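Local coordinates for peptide ABC transporter permease (Staphylococcus hominis, PDB 6EXS), which probably transports peptides across the membrane as a POT-family carrier, and binds a thioalcohol-conjugated dipeptide of the malodour-precursor type, at residues A[14-19]-A[201-206]; A[367-372]-A[473-478]. All blocks are in the same frame, centred on the assembly; numbering follows the deposited sequence.

Both contacts pack helices of one major facilitator chain, but well apart: their centres are 41 Å apart, their nearest atoms about 20 Å, and along the sequence contact 1 closes before contact 2 opens. Contact 1 joins the start of helix 16-44 to the end of helix 178-204, its centre about 26 Å from the centre of the chain; contact 2 pairs turns within helices 364-389 and 460-479, its centre about 21 Å from that point. Neither belongs to the pocket of the bound conjugated peptide, which includes Tyr33, Gln302 and Tyr403; the side chain of Thr372 in contact 2 is about 13 Å from that ligand. Small residues (Gly17, Ser369) permit close approach in both, and a water bridges the two backbones in contact 1.

Contact 1: residues A[14-19]-A[201-206]; sequences HPRGLG and RKNLGS. With OLC ((2R)-2,3-dihydroxypropyl (9Z)-octadec-9-enoate), chain J.
Gly17 and Asn203 bring their backbones together, with CA atoms 4.7 Å apart, because Gly17 offers only a bare CA to the other helix. Asn203 CB stands 3.9 Å from Gly17 CA. Its first torsion (chi1 -60°) sets the amide beside the backbone N, and one end of the amide comes up against the aliphatic CB, CG and CD of Arg16. Arg16 thus meets the amide with its alkyl stem; the guanidinium and amide planes, 87° apart, do not stack. Leu204 extends CD2 to 3.7 Å from Gly17 CA. These residues join the first turn of helix 16-44 to the last turn of helix 178-204 in the major facilitator fold of the POT family, close to where Gly205 leaves helical geometry with positive phi. One water links the two ends: it accepts from Gly17 N at 2.8 Å and donates to Asn203 O at 2.7 Å, satisfying an amide of a starting helix and a carbonyl of an ending one. Leu21 and Leu139 also pack on Leu204. Arg16 NE and Lys202 NZ, like charges, are 5.7 Å apart and not in contact. Arg201 instead meets the lipid: its CG is 3.3 Å from O23 of the monoolein, whose C1 lies 4.0 Å above one guanidinium face, displaced to the border of the group.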
ATOM      1  N   HIS A  14      -5.338 -25.686   6.006  1.00 41.89           N
ATOM      2  CA  HIS A  14      -6.264 -24.544   6.065  1.00 40.19           C
ATOM      3  C   HIS A  14      -7.468 -24.750   5.112  1.00 46.25           C
ATOM      4  O   HIS A  14      -7.335 -25.553   4.186  1.00 47.40           O
ATOM      5  CB  HIS A  14      -5.515 -23.234   5.720  1.00 38.32           C
ATOM      6  CG  HIS A  14      -4.505 -22.855   6.754  1.00 40.59           C
ATOM      7  ND1 HIS A  14      -4.828 -22.016   7.798  1.00 41.44           N
ATOM      8  CD2 HIS A  14      -3.241 -23.309   6.931  1.00 42.07           C
ATOM      9  CE1 HIS A  14      -3.740 -21.937   8.545  1.00 40.88           C
ATOM     10  NE2 HIS A  14      -2.761 -22.710   8.072  1.00 41.41           N
ATOM     11  N   PRO A  15      -8.630 -24.051   5.290  1.00 42.63           N
ATOM     12  CA  PRO A  15      -9.761 -24.234   4.349  1.00 42.87           C
ATOM     13  C   PRO A  15      -9.348 -24.097   2.887  1.00 47.12           C
ATOM     14  O   PRO A  15      -8.551 -23.207   2.579  1.00 45.90           O
ATOM     15  CB  PRO A  15     -10.723 -23.116   4.757  1.00 44.33           C
ATOM     16  CG  PRO A  15     -10.463 -22.919   6.218  1.00 48.74           C
ATOM     17  CD  PRO A  15      -8.975 -23.072   6.346  1.00 43.71           C
ATOM     18  N   ARG A  16      -9.853 -24.986   1.988  1.00 45.22           N
ATOM     19  CA  ARG A  16      -9.492 -25.013   0.546  1.00 44.65           C
ATOM     20  C   ARG A  16      -9.635 -23.662  -0.158  1.00 47.44           C
ATOM     21  O   ARG A  16      -8.896 -23.376  -1.109  1.00 46.05           O
ATOM     22  CB  ARG A  16     -10.257 -26.100  -0.213  1.00 46.03           C
ATOM     23  CG  ARG A  16      -9.422 -26.751  -1.307  1.00 56.56           C
ATOM     24  CD  ARG A  16     -10.169 -27.824  -2.083  1.00 63.55           C
ATOM     25  NE  ARG A  16     -10.686 -28.866  -1.200  1.00 76.26           N
ATOM     26  CZ  ARG A  16      -9.995 -29.931  -0.806  1.00 97.73           C
ATOM     27  NH1 ARG A  16      -8.755 -30.123  -1.236  1.00 86.82           N
ATOM     28  NH2 ARG A  16     -10.544 -30.816   0.016  1.00 89.66           N
ATOM     29  N   GLY A  17     -10.560 -22.845   0.349  1.00 43.74           N
ATOM     30  CA  GLY A  17     -10.819 -21.486  -0.107  1.00 42.45           C
ATOM     31  C   GLY A  17      -9.627 -20.559   0.048  1.00 46.01           C
ATOM     32  O   GLY A  17      -9.528 -19.577  -0.692  1.00 45.23           O
ATOM     33  N   LEU A  18      -8.702 -20.855   1.007  1.00 43.10           N
ATOM     34  CA  LEU A  18      -7.469 -20.072   1.180  1.00 42.23           C
ATOM     35  C   LEU A  18      -6.579 -20.279  -0.063  1.00 45.46           C
ATOM     36  O   LEU A  18      -5.957 -19.324  -0.521  1.00 44.52           O
ATOM     37  CB  LEU A  18      -6.697 -20.418   2.483  1.00 42.46           C
ATOM     38  CG  LEU A  18      -5.406 -19.592   2.734  1.00 46.64           C
ATOM     39  CD1 LEU A  18      -5.716 -18.130   3.049  1.00 46.81           C
ATOM     40  CD2 LEU A  18      -4.573 -20.177   3.838  1.00 48.52           C
ATOM     41  N   GLY A  19      -6.577 -21.503  -0.609  1.00 41.75           N
ATOM     42  CA  GLY A  19      -5.840 -21.860  -1.818  1.00 40.96           C
ATOM     43  C   GLY A  19      -6.320 -21.104  -3.035  1.00 43.27           C
ATOM     44  O   GLY A  19      -5.510 -20.565  -3.795  1.00 42.38           O
ATOM     45  N   ARG A 201     -17.309 -20.854  -6.024  1.00 52.44           N
ATOM     46  CA  ARG A 201     -18.610 -21.402  -5.610  1.00 54.82           C
ATOM     47  C   ARG A 201     -18.548 -22.552  -4.577  1.00 60.47           C
ATOM     48  O   ARG A 201     -19.164 -22.420  -3.522  1.00 61.01           O
ATOM     49  CB  ARG A 201     -19.464 -21.813  -6.825  1.00 57.92           C
ATOM     50  CG  ARG A 201     -19.933 -20.627  -7.686  1.00 72.81           C
ATOM     51  CD  ARG A 201     -20.521 -21.039  -9.036  1.00 90.20           C
ATOM     52  NE  ARG A 201     -19.521 -21.641  -9.926  1.00100.02           N
ATOM     53  CZ  ARG A 201     -19.789 -22.542 -10.868  1.00115.55           C
ATOM     54  NH1 ARG A 201     -21.036 -22.953 -11.069  1.00103.78           N
ATOM     55  NH2 ARG A 201     -18.812 -23.044 -11.612  1.00101.82           N
ATOM     56  N   LYS A 202     -17.820 -23.646  -4.854  1.00 57.33           N
ATOM     57  CA  LYS A 202     -17.777 -24.771  -3.911  1.00 58.11           C
ATOM     58  C   LYS A 202     -16.815 -24.562  -2.718  1.00 60.21           C
ATOM     59  O   LYS A 202     -17.084 -25.079  -1.623  1.00 60.75           O
ATOM     60  CB  LYS A 202     -17.503 -26.117  -4.623  1.00 62.21           C
ATOM     61  CG  LYS A 202     -16.179 -26.234  -5.370  1.00 82.40           C
ATOM     62  CD  LYS A 202     -15.648 -27.666  -5.337  1.00 96.84           C
ATOM     63  CE  LYS A 202     -14.319 -27.788  -6.042  1.00109.12           C
ATOM     64  NZ  LYS A 202     -13.799 -29.182  -5.996  1.00119.22           N
ATOM     65  N   ASN A 203     -15.724 -23.802  -2.917  1.00 53.94           N
ATOM     66  CA  ASN A 203     -14.701 -23.554  -1.895  1.00 52.34           C
ATOM     67  C   ASN A 203     -15.045 -22.459  -0.867  1.00 53.93           C
ATOM     68  O   ASN A 203     -14.555 -22.519   0.260  1.00 53.16           O
ATOM     69  CB  ASN A 203     -13.355 -23.249  -2.559  1.00 51.81           C
ATOM     70  CG  ASN A 203     -12.828 -24.363  -3.434  1.00 77.07           C
ATOM     71  OD1 ASN A 203     -13.450 -24.778  -4.413  1.00 68.16           O
ATOM     72  ND2 ASN A 203     -11.643 -24.848  -3.126  1.00 73.90           N
ATOM     73  N   LEU A 204     -15.852 -21.458  -1.253  1.00 48.99           N
ATOM     74  CA  LEU A 204     -16.188 -20.314  -0.389  1.00 47.42           C
ATOM     75  C   LEU A 204     -17.654 -20.296   0.084  1.00 53.12           C
ATOM     76  O   LEU A 204     -17.979 -19.598   1.050  1.00 51.64           O
ATOM     77  CB  LEU A 204     -15.805 -18.965  -1.065  1.00 45.43           C
ATOM     78  CG  LEU A 204     -14.407 -18.854  -1.704  1.00 47.51           C
ATOM     79  CD1 LEU A 204     -14.312 -17.623  -2.592  1.00 47.20           C
ATOM     80  CD2 LEU A 204     -13.308 -18.841  -0.658  1.00 45.77           C
ATOM     81  N   GLY A 205     -18.497 -21.091  -0.574  1.00 51.97           N
ATOM     82  CA  GLY A 205     -19.913 -21.248  -0.266  1.00 53.15           C
ATOM     83  C   GLY A 205     -20.695 -19.962  -0.110  1.00 57.10           C
ATOM     84  O   GLY A 205     -20.662 -19.094  -0.989  1.00 56.71           O
ATOM     85  N   SER A 206     -21.389 -19.840   1.028  1.00 53.90           N
ATOM     86  CA  SER A 206     -22.237 -18.703   1.388  1.00 53.88           C
ATOM     87  C   SER A 206     -21.489 -17.493   1.960  1.00 56.00           C
ATOM     88  O   SER A 206     -22.087 -16.422   2.076  1.00 55.89           O
ATOM     89  CB  SER A 206     -23.304 -19.151   2.379  1.00 58.81           C
ATOM     90  OG  SER A 206     -22.696 -19.651   3.558  1.00 67.43           O
TER
HETATM   91  C24 OLC J 509     -19.678 -15.670 -10.179  1.00 85.29           C
HETATM   92  C6  OLC J 509     -14.749 -18.556 -16.909  1.00 83.77           C
HETATM   93  C5  OLC J 509     -15.779 -19.632 -16.606  1.00 83.76           C
HETATM   94  C4  OLC J 509     -16.650 -19.336 -15.396  1.00 83.14           C
HETATM   95  C3  OLC J 509     -17.648 -20.438 -15.073  1.00 82.70           C
HETATM   96  C2  OLC J 509     -18.177 -20.393 -13.643  1.00 82.07           C
HETATM   97  C21 OLC J 509     -19.751 -17.566 -11.840  1.00 84.49           C
HETATM   98  C1  OLC J 509     -19.184 -19.312 -13.369  1.00 83.03           C
HETATM   99  C22 OLC J 509     -19.088 -16.998 -10.606  1.00 85.16           C
HETATM  100  O19 OLC J 509     -20.158 -19.088 -14.038  1.00 84.08           O
HETATM  101  O25 OLC J 509     -21.006 -15.820  -9.691  1.00 85.81           O
HETATM  102  O23 OLC J 509     -19.178 -17.939  -9.535  1.00 85.49           O
HETATM  103  O20 OLC J 509     -18.873 -18.639 -12.256  1.00 83.30           O
HETATM  104  O   HOH W   1     -12.697 -23.469   2.007  1.00 36.23           O

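Contact 2: residues A[367-372]-A[473-478]; sequences KFSIGT and VITLII
No aromatic face takes part where Ser369 and Thr372 meet Thr475; the ring of Phe368 leads away from this interface and packs on Leu291, Leu413 and Thr416. The methyl CG2 of Thr475 meets the carbonyl O of Ser369 at 3.3 Å. Thr475 points at the other helix with both branches in use. Its chi1 of -56° sets OG1 beside the backbone N and leaves the methyl anti to it; the methyl rests alongside Ser369, 3.8 Å from CB, while OG1 touches the methyl of Thr372 at 3.2 Å. Thr372 and Thr475 cross at a slant, methyl against hydroxyl oxygen. The CA atoms of Ser369 and Thr475 lie 5.8 Å apart, a close approach of helices 364-389 and 460-479 that the short side chains permit, and Leu294 of helix 279-302 touches both residues. The hydroxyls serve other partners: Ser369 OG is hydrogen-bonded to Ala365 O and Thr475 OG1 to Ala471 O, each one turn back on its own helix, while Thr372 OG1 has both Phe368 O and Leu294 O within reach. With no hydrogen bond joining them, the contact between these two segments is van der Waals packing, and these polar groups are satisfied without one another.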
ATOM      1  N   LYS A 367       8.849  -1.114  19.274  1.00 54.93           N
ATOM      2  CA  LYS A 367       8.924  -1.756  17.949  1.00 52.76           C
ATOM      3  C   LYS A 367       8.741  -0.747  16.815  1.00 54.96           C
ATOM      4  O   LYS A 367       9.515  -0.771  15.855  1.00 53.23           O
ATOM      5  CB  LYS A 367       7.898  -2.891  17.818  1.00 54.16           C
ATOM      6  CG  LYS A 367       8.273  -4.169  18.552  1.00 59.63           C
ATOM      7  CD  LYS A 367       7.288  -5.276  18.231  1.00 63.92           C
ATOM      8  CE  LYS A 367       7.520  -6.530  19.026  1.00 74.56           C
ATOM      9  NZ  LYS A 367       6.588  -7.602  18.605  1.00 83.66           N
ATOM     10  N   PHE A 368       7.735   0.155  16.949  1.00 51.75           N
ATOM     11  CA  PHE A 368       7.434   1.239  16.004  1.00 50.85           C
ATOM     12  C   PHE A 368       8.575   2.250  15.945  1.00 53.54           C
ATOM     13  O   PHE A 368       8.944   2.694  14.858  1.00 53.28           O
ATOM     14  CB  PHE A 368       6.134   1.946  16.394  1.00 53.39           C
ATOM     15  CG  PHE A 368       4.917   1.456  15.653  1.00 55.01           C
ATOM     16  CD1 PHE A 368       4.443   0.158  15.838  1.00 59.01           C
ATOM     17  CD2 PHE A 368       4.216   2.300  14.802  1.00 57.27           C
ATOM     18  CE1 PHE A 368       3.313  -0.295  15.153  1.00 59.56           C
ATOM     19  CE2 PHE A 368       3.083   1.851  14.125  1.00 60.02           C
ATOM     20  CZ  PHE A 368       2.637   0.558  14.307  1.00 58.34           C
ATOM     21  N   SER A 369       9.136   2.597  17.117  1.00 49.06           N
ATOM     22  CA  SER A 369      10.258   3.515  17.254  1.00 48.91           C
ATOM     23  C   SER A 369      11.506   2.957  16.564  1.00 52.05           C
ATOM     24  O   SER A 369      12.153   3.699  15.824  1.00 51.77           O
ATOM     25  CB  SER A 369      10.526   3.817  18.726  1.00 52.71           C
ATOM     26  OG  SER A 369       9.419   4.486  19.308  1.00 56.18           O
ATOM     27  N   ILE A 370      11.800   1.638  16.750  1.00 47.66           N
ATOM     28  CA  ILE A 370      12.920   0.928  16.123  1.00 46.92           C
ATOM     29  C   ILE A 370      12.784   0.988  14.593  1.00 50.59           C
ATOM     30  O   ILE A 370      13.761   1.302  13.905  1.00 51.24           O
ATOM     31  CB  ILE A 370      13.042  -0.531  16.642  1.00 49.81           C
ATOM     32  CG1 ILE A 370      13.468  -0.568  18.116  1.00 51.95           C
ATOM     33  CG2 ILE A 370      14.011  -1.355  15.783  1.00 49.36           C
ATOM     34  CD1 ILE A 370      13.045  -1.892  18.874  1.00 60.67           C
ATOM     35  N   GLY A 371      11.574   0.716  14.097  1.00 45.42           N
ATOM     36  CA  GLY A 371      11.242   0.736  12.677  1.00 43.44           C
ATOM     37  C   GLY A 371      11.441   2.082  12.016  1.00 47.08           C
ATOM     38  O   GLY A 371      12.088   2.159  10.968  1.00 46.90           O
ATOM     39  N   THR A 372      10.896   3.156  12.637  1.00 43.54           N
ATOM     40  CA  THR A 372      10.976   4.549  12.164  1.00 43.54           C
ATOM     41  C   THR A 372      12.408   5.083  12.194  1.00 48.96           C
ATOM     42  O   THR A 372      12.810   5.765  11.250  1.00 48.34           O
ATOM     43  CB  THR A 372      10.026   5.455  12.952  1.00 46.38           C
ATOM     44  OG1 THR A 372       8.768   4.806  13.071  1.00 48.91           O
ATOM     45  CG2 THR A 372       9.823   6.780  12.287  1.00 41.51           C
ATOM     46  N   VAL A 473      14.387  12.690  14.956  1.00 53.91           N
ATOM     47  CA  VAL A 473      14.104  13.597  16.079  1.00 55.81           C
ATOM     48  C   VAL A 473      12.695  13.352  16.668  1.00 60.07           C
ATOM     49  O   VAL A 473      12.594  13.202  17.888  1.00 60.45           O
ATOM     50  CB  VAL A 473      14.387  15.114  15.829  1.00 61.44           C
ATOM     51  CG1 VAL A 473      15.877  15.373  15.616  1.00 61.84           C
ATOM     52  CG2 VAL A 473      13.565  15.690  14.677  1.00 60.70           C
ATOM     53  N   ILE A 474      11.635  13.250  15.816  1.00 55.55           N
ATOM     54  CA  ILE A 474      10.248  12.994  16.261  1.00 54.58           C
ATOM     55  C   ILE A 474      10.159  11.635  16.977  1.00 59.04           C
ATOM     56  O   ILE A 474       9.469  11.513  17.999  1.00 60.02           O
ATOM     57  CB  ILE A 474       9.202  13.135  15.116  1.00 55.87           C
ATOM     58  CG1 ILE A 474       9.312  14.499  14.409  1.00 56.43           C
ATOM     59  CG2 ILE A 474       7.765  12.912  15.639  1.00 56.08           C
ATOM     60  CD1 ILE A 474       8.647  14.549  13.065  1.00 61.40           C
ATOM     61  N   THR A 475      10.887  10.634  16.456  1.00 54.40           N
ATOM     62  CA  THR A 475      10.945   9.304  17.054  1.00 53.78           C
ATOM     63  C   THR A 475      11.618   9.359  18.420  1.00 58.50           C
ATOM     64  O   THR A 475      11.088   8.769  19.353  1.00 58.26           O
ATOM     65  CB  THR A 475      11.572   8.282  16.100  1.00 59.46           C
ATOM     66  OG1 THR A 475      10.834   8.303  14.881  1.00 55.98           O
ATOM     67  CG2 THR A 475      11.555   6.877  16.665  1.00 55.92           C
ATOM     68  N   LEU A 476      12.747  10.087  18.549  1.00 55.97           N
ATOM     69  CA  LEU A 476      13.438  10.225  19.832  1.00 57.80           C
ATOM     70  C   LEU A 476      12.591  10.970  20.876  1.00 64.81           C
ATOM     71  O   LEU A 476      12.653  10.621  22.059  1.00 66.14           O
ATOM     72  CB  LEU A 476      14.826  10.866  19.683  1.00 58.72           C
ATOM     73  CG  LEU A 476      15.912  10.016  19.023  1.00 62.55           C
ATOM     74  CD1 LEU A 476      17.102  10.873  18.645  1.00 63.62           C
ATOM     75  CD2 LEU A 476      16.354   8.862  19.920  1.00 65.28           C
ATOM     76  N   ILE A 477      11.771  11.958  20.433  1.00 61.63           N
ATOM     77  CA  ILE A 477      10.880  12.731  21.311  1.00 62.48           C
ATOM     78  C   ILE A 477       9.729  11.830  21.820  1.00 67.72           C
ATOM     79  O   ILE A 477       9.431  11.859  23.012  1.00 68.68           O
ATOM     80  CB  ILE A 477      10.406  14.073  20.662  1.00 65.24           C
ATOM     81  CG1 ILE A 477      11.608  15.000  20.366  1.00 65.90           C
ATOM     82  CG2 ILE A 477       9.381  14.803  21.549  1.00 66.75           C
ATOM     83  CD1 ILE A 477      11.409  15.962  19.225  1.00 69.55           C
ATOM     84  N   ILE A 478       9.133  11.003  20.935  1.00 63.39           N
ATOM     85  CA  ILE A 478       8.052  10.072  21.290  1.00 62.79           C
ATOM     86  C   ILE A 478       8.581   8.912  22.163  1.00 70.27           C
ATOM     87  O   ILE A 478       7.943   8.582  23.169  1.00 71.20           O
ATOM     88  CB  ILE A 478       7.271   9.602  20.019  1.00 63.53           C
ATOM     89  CG1 ILE A 478       6.453  10.769  19.420  1.00 63.56           C
ATOM     90  CG2 ILE A 478       6.371   8.374  20.292  1.00 63.24           C
ATOM     91  CD1 ILE A 478       5.961  10.591  17.981  1.00 67.29           C
TER